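Local structure of hypothetical protein lpg0944 (Legionella pneumophila subsp. pneumophila str. Philadelphia 1, 4RXV) at residues Q7-Q10 against E11-Q15. The protein is of uncharacterised function, but its N-terminal part carries a RavJ-type peptidase domain of clan CA, so it may act as a cysteine peptidase. Numbering follows the deposited sequence.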
loop_
_atom_site.group_PDB
_atom_site.type_symbol
_atom_site.label_atom_id
_atom_site.label_comp_id
_atom_site.label_asym_id
_atom_site.label_seq_id
_atom_site.Cartn_x
_atom_site.Cartn_y
_atom_site.Cartn_z
ATOM N N GLN A 7 0.141 8.790 14.437
ATOM C CA GLN A 7 0.488 7.585 15.197
ATOM C C GLN A 7 -0.610 6.524 15.131
ATOM O O GLN A 7 -0.312 5.335 15.003
ATOM C CB GLN A 7 0.771 7.929 16.666
ATOM C CG GLN A 7 1.053 6.698 17.532
ATOM C CD GLN A 7 1.190 7.033 18.999
ATOM O OE1 GLN A 7 0.211 7.373 19.661
ATOM N NE2 GLN A 7 2.408 6.931 19.516
ATOM N N GLN A 8 -1.873 6.937 15.277
ATOM C CA GLN A 8 -2.982 5.977 15.238
ATOM C C GLN A 8 -3.199 5.423 13.833
ATOM O O GLN A 8 -3.597 4.284 13.693
ATOM C CB GLN A 8 -4.284 6.573 15.783
ATOM C CG GLN A 8 -4.436 6.471 17.311
ATOM C CD GLN A 8 -3.321 7.151 18.049
ATOM O OE1 GLN A 8 -3.176 8.378 17.989
ATOM N NE2 GLN A 8 -2.522 6.368 18.761
ATOM N N ILE A 9 -2.950 6.233 12.805
ATOM C CA ILE A 9 -3.050 5.756 11.427
ATOM C C ILE A 9 -1.962 4.704 11.203
ATOM O O ILE A 9 -2.212 3.610 10.646
ATOM C CB ILE A 9 -2.935 6.907 10.422
ATOM C CG1 ILE A 9 -4.065 7.915 10.645
ATOM C CG2 ILE A 9 -2.957 6.359 8.992
ATOM C CD1 ILE A 9 -3.958 9.152 9.789
ATOM N N GLN A 10 -0.749 5.001 11.648
ATOM C CA GLN A 10 0.343 4.055 11.507
ATOM C C GLN A 10 0.053 2.761 12.255
ATOM O O GLN A 10 0.318 1.668 11.753
ATOM C CB GLN A 10 1.643 4.690 11.991
ATOM C CG GLN A 10 2.863 3.813 11.858
ATOM C CD GLN A 10 4.101 4.564 12.243
ATOM O OE1 GLN A 10 4.785 5.165 11.407
ATOM N NE2 GLN A 10 4.352 4.618 13.516
ATOM N N GLU A 11 -0.507 2.869 13.453
ATOM C CA GLU A 11 -0.860 1.680 14.218
ATOM C C GLU A 11 -1.883 0.827 13.471
ATOM O O GLU A 11 -1.750 -0.388 13.424
ATOM C CB GLU A 11 -1.365 2.052 15.605
ATOM C CG GLU A 11 -0.254 2.492 16.548
ATOM C CD GLU A 11 0.850 1.428 16.718
ATOM O OE1 GLU A 11 0.501 0.216 16.791
ATOM O OE2 GLU A 11 2.067 1.797 16.757
ATOM N N ARG A 12 -2.890 1.458 12.868
ATOM C CA ARG A 12 -3.889 0.732 12.093
ATOM C C ARG A 12 -3.211 -0.027 10.932
ATOM O O ARG A 12 -3.573 -1.163 10.635
ATOM C CB ARG A 12 -4.948 1.681 11.548
ATOM C CG ARG A 12 -5.920 1.036 10.565
ATOM C CD ARG A 12 -6.771 -0.053 11.218
ATOM N NE ARG A 12 -7.654 -0.720 10.276
ATOM C CZ ARG A 12 -7.340 -1.817 9.612
ATOM N NH1 ARG A 12 -6.144 -2.366 9.732
ATOM N NH2 ARG A 12 -8.228 -2.352 8.808
ATOM N N LEU A 13 -2.258 0.606 10.261
ATOM C CA LEU A 13 -1.556 -0.039 9.155
ATOM C C LEU A 13 -0.633 -1.151 9.663
ATOM O O LEU A 13 -0.492 -2.179 8.987
ATOM C CB LEU A 13 -0.778 1.025 8.379
ATOM C CG LEU A 13 -1.653 2.034 7.637
ATOM C CD1 LEU A 13 -0.876 3.286 7.287
ATOM C CD2 LEU A 13 -2.261 1.412 6.362
ATOM N N LYS A 14 -0.017 -0.969 10.825
ATOM C CA LYS A 14 0.802 -2.021 11.419
ATOM C C LYS A 14 -0.018 -3.298 11.676
ATOM O O LYS A 14 0.500 -4.402 11.588
ATOM C CB LYS A 14 1.501 -1.520 12.691
ATOM C CG LYS A 14 2.656 -0.610 12.408
ATOM C CD LYS A 14 3.181 0.111 13.620
ATOM C CE LYS A 14 3.654 -0.819 14.688
ATOM N NZ LYS A 14 4.280 -0.051 15.791
ATOM N N GLN A 15 -1.307 -3.151 11.991
ATOM C CA GLN A 15 -2.160 -4.299 12.235
ATOM C C GLN A 15 -2.241 -5.217 11.027
ATOM O O GLN A 15 -2.589 -6.382 11.185
ATOM C CB GLN A 15 -3.557 -3.867 12.659
ATOM C CG GLN A 15 -3.595 -3.216 14.021
ATOM C CD GLN A 15 -4.955 -2.695 14.375
ATOM O OE1 GLN A 15 -5.211 -1.510 14.287
ATOM N NE2 GLN A 15 -5.830 -3.580 14.787
HETATM O O HOH W 1 2.408 3.921 15.442
#
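Gln7 O receives the backbone N of Glu11 at 2.9 Å, the first of four successive i to i+4 bonds from Gln7-Gln10 to Glu11-Lys14 in the short amphipathic alpha-helix 6-14, in the region assigned to the RavJ peptidase family. The same oxygen takes a second donor, a water 3.1 Å away that bridges to Glu11 OE2, though at a doubtfully short distance. Glu11 CG, beside its backbone N (chi1 -75°), lies 3.2 Å from Gln7 O; the bend at chi2 then directs the carboxylate to the water and Lys14. Lys14 NZ, 3.0 Å from Glu11 OE2, sits on its syn side but tilted 24° out of the carboxylate plane, and probably favours the ionised form. Gln8 NE2 donates to Gln7 OE1 at 3.0 Å, and Gln8 O accepts from Arg12 N; the side chain of Arg12 leads away to a salt bridge through NH1 with Glu16. Ile9 and Leu13 form the inward stripe, side by side and pointing the same way, with Ile9 CG2 4.1 Å from Leu13 CD1; both rest on helix 105-114, Ile9 against Leu113 and Leu13 against Ser109 and Val112. Gln10 belongs to the more open side, its aliphatic part crossing that of Lys14 at a slant. Lys14 N meets Gln10 O at 2.8 Å, nearly in line with the carbonyl bond (C=O...N angle 160°), while Lys14 CG lies 3.3 Å from that same oxygen.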